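Ribokinase (Arabidopsis thaliana, PDB 6ILS) catalyses the ATP- and magnesium-dependent phosphorylation of D-ribose at O-5, yielding D-ribose 5-phosphate for nucleotide, histidine and tryptophan synthesis or the pentose phosphate pathway. Local coordinates at residues A43-M53 against A295-V305; T260-A268 against C278-C289. All coordinates share one frame; numbering follows the deposited sequence.

Contact 1. Residues A43-M53 against A295-V305; sequences ANQAACGAKLM and AIPSMPDRKSV. With RIB (alpha-D-ribofuranose), chain F.
Met299 and Cys48 form the tightest point between helix 41-51 and the segment 295-301 that runs alongside it in the same direction, with Met299 CG only 3.2 Å from Cys48 CA, closer than ordinary van der Waals contact. Bends at chi2 (79°) and chi3 (59°) fold the methionine back along the helix, so that its CE meets the backbone O of Asn44 and the methyl of Ala47. Ile296 continues this buried patch: its CG2 lies 3.9 Å from Ala47 CB, while its CG1 comes up to Asn44 OD1 at 3.3 Å. The other branch of that amide belongs to the sugar pocket, where Asn44 ND2 donates to Asp259 and makes a weak bond to ribose O3 (3.4 Å).

Toward solvent the apolar contacts thin out and polar ones take over. Lys51 reaches across Met299 nearly at a right angle, and its NZ ties together two backbone carbonyls, Ile296 O and Met299 O, each at 3.2 Å. A methionine in its place would probably leave both carbonyls without this shared donor and the 3-10 turn less firmly tied to the helix. Beyond the end of the helix, Arg302 takes Leu52 O side-on in its guanidinium plane, through NE (2.8 Å) and NH2 (2.7 Å); a bend at chi3 (-63°) turns the guanidinium back to this carbonyl, and NH2 also pairs with Glu271. Met53 is exposed and barely touches Arg302, whereas Leu52 CD2 is buried against Val305 CG2. Asp301 N-caps helix 302-312 by accepting from Ser304 N. Helix 66-75 packs on Ala47 and Ile296, helix 257-270 on Cys48 and Met299, and helix 275-289 on Pro300 and Val305.

Contact 2. Residues T260-A268 against C278-C289; sequences TFTAAFAVA and CLRFAAAAASLC. With NA (sodium ion), chain G; ATP (adenosine-5'-triphosphate), chain E.
The sodium ion is gripped by five backbone oxygens, one of them Cys289 O at 2.7 Å, from the end of helix 275-289, where the Cys289 side chain packs on Thr260; Asp253, Thr255, Val292 and Gly294 supply the others. Helices 257-270 and 275-289 form a roughly antiparallel pair, their segments' axes 7.8 Å apart at closest approach and inclined at 143°, an approach consistent with the small side chains of Ala264, Ala282 and Ala285 at the interface. Phe261 is a knob in the hole formed by Leu279, Ala282, Ala283 and Ala286. Its CG stands anti to the backbone N (chi1 -175°), which lays the ring over Ala282, whose CB makes a CH-pi contact 3.6 Å from the ring centroid. Leu279 CD2 meets the edge of the same ring, and ATP O3' approaches its CD2 to 3.4 Å, so the knob also lines the nucleotide pocket together with Ala286 and Ser287. At the far end Cys278 SG stands above the Phe265 face at a distance, 5.0 Å from the centroid, and also touches Ala268 CB. The Phe281 ring, which makes a cation-pi contact with Lys273, turns its edge to the other helix, CD2 lying 3.3 Å from Ala264 O.

How the contacts relate
The two contacts adjoin, their centres about 10 Å apart on the same side of the chain's centre. Residues 43-53 come first in the chain; much later follow 260-268, 278-289 and 295-305 in close succession, so contact 2 lies in sequence between the two halves of contact 1. Met299 SD meets Thr260 OG1 at 3.0 Å, and Ser298 OG meets Cys289 SG at 3.2 Å, so loop 295-301 is shared between the sugar-side helix 41-51 and the helix pair. Together they join ribose, nucleotide and the monovalent cation within one PfkB kinase fold: Asn44 at the sugar, Phe261 at ATP, Cys289 at the sodium, with Asp259, the predicted proton acceptor, immediately before 260-268.

Contact 1. Residues A43-M53 against A295-V305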
# COMPACT_ATOMS: atom_id res chain seq x y z
N ALA B 43 6.80 -15.83 -1.05
CA ALA B 43 7.56 -15.17 -2.11
C ALA B 43 9.01 -14.98 -1.67
O ALA B 43 9.93 -15.14 -2.47
CB ALA B 43 6.92 -13.81 -2.50
N ASN B 44 9.22 -14.66 -0.40
CA ASN B 44 10.59 -14.51 0.14
C ASN B 44 11.38 -15.79 -0.02
O ASN B 44 12.54 -15.77 -0.44
CB ASN B 44 10.59 -14.13 1.62
CG ASN B 44 10.16 -12.71 1.86
OD1 ASN B 44 10.08 -11.90 0.94
ND2 ASN B 44 9.93 -12.37 3.13
N GLN B 45 10.77 -16.90 0.37
CA GLN B 45 11.48 -18.18 0.30
C GLN B 45 11.78 -18.58 -1.14
O GLN B 45 12.87 -19.08 -1.43
CB GLN B 45 10.66 -19.24 1.06
CG GLN B 45 10.67 -18.89 2.54
CD GLN B 45 9.91 -19.88 3.41
OE1 GLN B 45 9.55 -20.97 2.97
NE2 GLN B 45 9.68 -19.49 4.65
N ALA B 46 10.84 -18.33 -2.06
CA ALA B 46 11.08 -18.63 -3.46
C ALA B 46 12.17 -17.73 -4.03
O ALA B 46 13.05 -18.20 -4.76
CB ALA B 46 9.79 -18.46 -4.28
N ALA B 47 12.12 -16.44 -3.70
CA ALA B 47 13.18 -15.53 -4.15
C ALA B 47 14.55 -15.98 -3.68
O ALA B 47 15.53 -15.95 -4.44
CB ALA B 47 12.90 -14.11 -3.69
N CYS B 48 14.63 -16.42 -2.43
CA CYS B 48 15.89 -16.91 -1.89
C CYS B 48 16.43 -18.10 -2.67
O CYS B 48 17.58 -18.11 -3.10
CB CYS B 48 15.70 -17.27 -0.42
SG CYS B 48 17.16 -18.03 0.32
N GLY B 49 15.58 -19.11 -2.85
CA GLY B 49 15.95 -20.28 -3.60
C GLY B 49 16.46 -19.93 -4.98
O GLY B 49 17.51 -20.41 -5.38
N ALA B 50 15.73 -19.07 -5.68
CA ALA B 50 16.09 -18.64 -7.04
C ALA B 50 17.45 -17.93 -7.05
O ALA B 50 18.27 -18.26 -7.87
CB ALA B 50 15.03 -17.76 -7.61
N LYS B 51 17.70 -17.07 -6.08
CA LYS B 51 18.98 -16.32 -5.99
C LYS B 51 20.15 -17.26 -5.65
O LYS B 51 21.24 -16.95 -6.03
CB LYS B 51 18.90 -15.20 -4.96
CG LYS B 51 17.99 -14.06 -5.35
CD LYS B 51 18.59 -12.73 -4.99
CE LYS B 51 17.60 -11.59 -4.98
NZ LYS B 51 18.24 -10.37 -4.45
N LEU B 52 19.88 -18.40 -5.03
CA LEU B 52 20.92 -19.41 -4.69
C LEU B 52 21.17 -20.36 -5.87
O LEU B 52 21.83 -21.34 -5.65
CB LEU B 52 20.52 -20.19 -3.44
CG LEU B 52 20.46 -19.39 -2.14
CD1 LEU B 52 19.93 -20.26 -1.03
CD2 LEU B 52 21.81 -18.83 -1.75
N MET B 53 20.58 -20.02 -7.00
CA MET B 53 20.75 -20.76 -8.27
C MET B 53 20.22 -22.19 -8.21
O MET B 53 20.82 -23.05 -8.79
CB MET B 53 22.21 -20.72 -8.75
CG MET B 53 22.79 -19.35 -8.69
SD MET B 53 21.94 -18.30 -9.84
CE MET B 53 22.14 -19.20 -11.37
N ALA B 295 13.28 -7.40 2.26
CA ALA B 295 13.32 -8.86 2.25
C ALA B 295 13.97 -9.38 0.97
O ALA B 295 15.14 -9.76 0.96
CB ALA B 295 11.92 -9.44 2.41
N ILE B 296 13.21 -9.38 -0.12
CA ILE B 296 13.69 -9.90 -1.38
C ILE B 296 14.93 -9.16 -1.93
O ILE B 296 15.84 -9.82 -2.45
CB ILE B 296 12.52 -9.93 -2.40
CG1 ILE B 296 11.49 -10.96 -1.91
CG2 ILE B 296 13.02 -10.25 -3.80
CD1 ILE B 296 10.34 -11.29 -2.88
N PRO B 297 15.03 -7.82 -1.79
CA PRO B 297 16.28 -7.15 -2.16
C PRO B 297 17.53 -7.62 -1.41
O PRO B 297 18.62 -7.49 -1.94
CB PRO B 297 16.00 -5.68 -1.83
CG PRO B 297 14.55 -5.54 -1.94
CD PRO B 297 13.96 -6.84 -1.50
N SER B 298 17.37 -8.16 -0.20
CA SER B 298 18.52 -8.55 0.62
C SER B 298 18.99 -9.99 0.39
O SER B 298 19.99 -10.41 0.98
CB SER B 298 18.20 -8.38 2.11
OG SER B 298 17.26 -9.36 2.51
N MET B 299 18.27 -10.74 -0.42
CA MET B 299 18.64 -12.15 -0.62
C MET B 299 20.01 -12.27 -1.27
O MET B 299 20.24 -11.65 -2.27
CB MET B 299 17.62 -12.94 -1.43
CG MET B 299 17.26 -14.22 -0.73
SD MET B 299 16.11 -13.82 0.56
CE MET B 299 14.86 -13.11 -0.49
N PRO B 300 20.93 -13.08 -0.73
CA PRO B 300 22.25 -13.19 -1.28
C PRO B 300 22.38 -14.18 -2.44
O PRO B 300 21.65 -15.08 -2.52
CB PRO B 300 23.04 -13.70 -0.08
CG PRO B 300 22.07 -14.60 0.61
CD PRO B 300 20.74 -13.89 0.46
N ASP B 301 23.37 -13.97 -3.29
CA ASP B 301 23.65 -14.96 -4.35
C ASP B 301 24.46 -16.11 -3.76
O ASP B 301 25.08 -15.92 -2.76
CB ASP B 301 24.30 -14.34 -5.59
CG ASP B 301 25.70 -13.81 -5.37
OD1 ASP B 301 26.26 -14.04 -4.30
OD2 ASP B 301 26.19 -13.17 -6.28
N ARG B 302 24.45 -17.25 -4.43
CA ARG B 302 25.15 -18.44 -3.93
C ARG B 302 26.64 -18.19 -3.69
O ARG B 302 27.13 -18.62 -2.68
CB ARG B 302 24.98 -19.63 -4.86
CG ARG B 302 25.75 -20.82 -4.34
CD ARG B 302 25.72 -22.06 -5.16
NE ARG B 302 24.35 -22.43 -5.15
CZ ARG B 302 23.91 -23.55 -4.66
NH1 ARG B 302 24.75 -24.45 -4.20
NH2 ARG B 302 22.62 -23.77 -4.71
N LYS B 303 27.33 -17.54 -4.61
CA LYS B 303 28.79 -17.31 -4.45
C LYS B 303 29.08 -16.59 -3.13
O LYS B 303 30.03 -16.93 -2.49
CB LYS B 303 29.37 -16.43 -5.56
CG LYS B 303 28.82 -16.62 -6.94
CD LYS B 303 29.47 -15.72 -7.96
CE LYS B 303 28.49 -14.75 -8.60
NZ LYS B 303 28.47 -13.48 -7.87
N SER B 304 28.29 -15.58 -2.79
CA SER B 304 28.52 -14.83 -1.54
C SER B 304 28.35 -15.75 -0.34
O SER B 304 29.15 -15.67 0.55
CB SER B 304 27.61 -13.66 -1.46
OG SER B 304 27.69 -12.87 -2.62
N VAL B 305 27.32 -16.59 -0.35
CA VAL B 305 27.09 -17.51 0.79
C VAL B 305 28.31 -18.43 0.92
O VAL B 305 28.82 -18.57 1.98
CB VAL B 305 25.80 -18.34 0.63
CG1 VAL B 305 25.65 -19.29 1.78
CG2 VAL B 305 24.58 -17.45 0.49
O5 RIB F . 9.00 -13.15 6.93
C5 RIB F . 8.78 -11.92 6.29
C4 RIB F . 7.46 -11.83 5.86
O4 RIB F . 6.46 -12.09 6.96
C3 RIB F . 7.22 -10.29 5.52
O3 RIB F . 7.67 -10.07 4.09
C2 RIB F . 6.03 -10.04 5.80
O2 RIB F . 5.18 -9.79 4.61
C1 RIB F . 5.43 -11.34 6.67
O1 RIB F . 4.52 -12.04 5.92

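Contact 2. Residues T260-A268 against C278-C289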
# COMPACT_ATOMS: atom_id res chain seq x y z
N THR B 260 15.02 -16.61 4.61
CA THR B 260 16.28 -16.93 3.95
C THR B 260 16.89 -18.18 4.57
O THR B 260 17.35 -19.09 3.87
CB THR B 260 17.25 -15.75 4.08
OG1 THR B 260 16.70 -14.62 3.38
CG2 THR B 260 18.60 -16.10 3.52
N PHE B 261 16.89 -18.22 5.90
CA PHE B 261 17.46 -19.36 6.62
C PHE B 261 16.79 -20.66 6.17
O PHE B 261 17.46 -21.64 5.82
CB PHE B 261 17.31 -19.19 8.14
CG PHE B 261 18.00 -20.28 8.93
CD1 PHE B 261 17.34 -21.47 9.23
CD2 PHE B 261 19.31 -20.14 9.34
CE1 PHE B 261 17.98 -22.49 9.93
CE2 PHE B 261 19.96 -21.15 10.04
CZ PHE B 261 19.29 -22.34 10.33
N THR B 262 15.47 -20.65 6.17
CA THR B 262 14.71 -21.86 5.88
C THR B 262 14.86 -22.28 4.42
O THR B 262 15.11 -23.45 4.12
CB THR B 262 13.20 -21.67 6.21
OG1 THR B 262 13.08 -21.20 7.56
CG2 THR B 262 12.46 -22.98 6.07
N ALA B 263 14.79 -21.32 3.50
CA ALA B 263 14.98 -21.67 2.09
C ALA B 263 16.40 -22.12 1.75
O ALA B 263 16.59 -23.01 0.92
CB ALA B 263 14.56 -20.48 1.19
N ALA B 264 17.40 -21.51 2.40
CA ALA B 264 18.80 -21.87 2.12
C ALA B 264 19.09 -23.27 2.66
O ALA B 264 19.79 -24.07 2.04
CB ALA B 264 19.77 -20.83 2.75
N PHE B 265 18.52 -23.57 3.82
CA PHE B 265 18.61 -24.92 4.36
C PHE B 265 18.02 -25.92 3.35
O PHE B 265 18.62 -26.95 3.08
CB PHE B 265 17.87 -24.99 5.71
CG PHE B 265 17.90 -26.36 6.33
CD1 PHE B 265 16.97 -27.33 5.96
CD2 PHE B 265 18.84 -26.67 7.29
CE1 PHE B 265 17.00 -28.60 6.54
CE2 PHE B 265 18.88 -27.95 7.87
CZ PHE B 265 17.95 -28.90 7.49
N ALA B 266 16.86 -25.60 2.80
CA ALA B 266 16.17 -26.49 1.83
C ALA B 266 17.01 -26.71 0.58
O ALA B 266 17.06 -27.81 0.10
CB ALA B 266 14.82 -25.92 1.49
N VAL B 267 17.67 -25.67 0.11
CA VAL B 267 18.51 -25.77 -1.11
C VAL B 267 19.70 -26.67 -0.80
O VAL B 267 19.97 -27.53 -1.55
CB VAL B 267 18.97 -24.37 -1.57
CG1 VAL B 267 20.08 -24.48 -2.59
CG2 VAL B 267 17.81 -23.56 -2.08
N ALA B 268 20.32 -26.46 0.35
CA ALA B 268 21.47 -27.30 0.73
C ALA B 268 21.01 -28.75 0.88
O ALA B 268 21.70 -29.63 0.45
CB ALA B 268 22.08 -26.80 2.00
N CYS B 278 24.19 -28.18 5.81
CA CYS B 278 22.92 -27.50 5.57
C CYS B 278 22.71 -26.37 6.57
O CYS B 278 22.36 -25.25 6.19
CB CYS B 278 21.73 -28.47 5.65
SG CYS B 278 21.64 -29.61 4.28
N LEU B 279 22.93 -26.65 7.85
CA LEU B 279 22.79 -25.63 8.88
C LEU B 279 23.78 -24.48 8.69
O LEU B 279 23.43 -23.31 8.87
CB LEU B 279 22.98 -26.24 10.26
CG LEU B 279 21.79 -26.94 10.91
CD1 LEU B 279 22.16 -27.43 12.30
CD2 LEU B 279 20.58 -26.01 11.00
N ARG B 280 25.02 -24.82 8.36
CA ARG B 280 26.05 -23.79 8.17
C ARG B 280 25.70 -22.87 7.02
O ARG B 280 25.82 -21.64 7.12
CB ARG B 280 27.42 -24.43 7.91
CG ARG B 280 28.43 -24.18 9.00
CD ARG B 280 29.86 -24.48 8.51
NE ARG B 280 30.66 -23.26 8.38
CZ ARG B 280 31.62 -23.10 7.48
NH1 ARG B 280 31.89 -24.05 6.60
NH2 ARG B 280 32.30 -21.96 7.43
N PHE B 281 25.30 -23.48 5.91
CA PHE B 281 24.90 -22.77 4.70
C PHE B 281 23.72 -21.85 4.95
O PHE B 281 23.73 -20.68 4.54
CB PHE B 281 24.60 -23.80 3.60
CG PHE B 281 24.26 -23.21 2.27
CD1 PHE B 281 25.28 -22.87 1.37
CD2 PHE B 281 22.94 -23.05 1.89
CE1 PHE B 281 24.97 -22.35 0.12
CE2 PHE B 281 22.62 -22.53 0.65
CZ PHE B 281 23.65 -22.17 -0.25
N ALA B 282 22.72 -22.36 5.67
CA ALA B 282 21.57 -21.54 6.07
C ALA B 282 21.98 -20.36 6.95
O ALA B 282 21.50 -19.24 6.76
CB ALA B 282 20.50 -22.42 6.80
N ALA B 283 22.87 -20.61 7.91
CA ALA B 283 23.32 -19.55 8.81
C ALA B 283 24.06 -18.46 8.05
O ALA B 283 23.88 -17.27 8.33
CB ALA B 283 24.20 -20.14 9.90
N ALA B 284 24.88 -18.86 7.09
CA ALA B 284 25.62 -17.90 6.28
C ALA B 284 24.67 -17.06 5.45
O ALA B 284 24.83 -15.85 5.34
CB ALA B 284 26.63 -18.62 5.38
N ALA B 285 23.63 -17.70 4.90
CA ALA B 285 22.73 -16.95 4.02
C ALA B 285 21.92 -15.96 4.84
O ALA B 285 21.74 -14.82 4.41
CB ALA B 285 21.82 -17.89 3.24
N ALA B 286 21.44 -16.37 6.01
CA ALA B 286 20.71 -15.46 6.89
C ALA B 286 21.61 -14.30 7.37
O ALA B 286 21.15 -13.17 7.53
CB ALA B 286 20.13 -16.20 8.10
N SER B 287 22.88 -14.59 7.63
CA SER B 287 23.85 -13.55 8.02
C SER B 287 23.93 -12.43 6.98
O SER B 287 23.91 -11.24 7.31
CB SER B 287 25.25 -14.15 8.20
OG SER B 287 26.12 -13.21 8.80
N LEU B 288 24.04 -12.83 5.72
CA LEU B 288 24.11 -11.84 4.64
C LEU B 288 22.81 -11.05 4.50
O LEU B 288 22.83 -9.82 4.28
CB LEU B 288 24.46 -12.52 3.33
CG LEU B 288 25.86 -13.12 3.33
CD1 LEU B 288 26.10 -13.94 2.08
CD2 LEU B 288 26.92 -12.02 3.47
N CYS B 289 21.69 -11.75 4.63
CA CYS B 289 20.36 -11.14 4.55
C CYS B 289 20.16 -9.98 5.52
O CYS B 289 19.54 -8.98 5.18
CB CYS B 289 19.27 -12.21 4.80
SG CYS B 289 17.57 -11.57 4.86
NA NA G . 17.05 -8.00 5.22
PG ATP E . 12.15 -16.07 12.38
O1G ATP E . 11.47 -17.28 11.85
O2G ATP E . 12.20 -14.97 11.33
O3G ATP E . 11.43 -15.52 13.57
PB ATP E . 14.38 -16.02 14.10
O1B ATP E . 15.70 -16.66 14.16
O2B ATP E . 13.68 -16.38 15.32
O3B ATP E . 13.62 -16.55 12.82
PA ATP E . 15.56 -13.38 13.77
O1A ATP E . 16.19 -13.01 15.10
O2A ATP E . 15.01 -12.14 13.10
O3A ATP E . 14.38 -14.41 14.00
O5' ATP E . 16.65 -14.00 12.83
C5' ATP E . 16.30 -14.53 11.57
C4' ATP E . 17.57 -15.28 10.99
O4' ATP E . 18.76 -14.30 10.95
C3' ATP E . 17.89 -16.21 11.79
O3' ATP E . 18.37 -17.35 11.05
C2' ATP E . 19.14 -15.63 12.72
O2' ATP E . 19.88 -16.78 13.21
C1' ATP E . 19.80 -14.84 11.97
N9 ATP E . 20.24 -13.66 12.72
C8 ATP E . 19.73 -12.75 13.61
N7 ATP E . 20.72 -11.88 13.93
C5 ATP E . 21.85 -12.25 13.23
C6 ATP E . 23.13 -11.70 13.19
N6 ATP E . 23.63 -10.56 13.91
N1 ATP E . 24.06 -12.27 12.42
C2 ATP E . 23.75 -13.38 11.66
N3 ATP E . 22.50 -13.91 11.68
C4 ATP E . 21.55 -13.34 12.48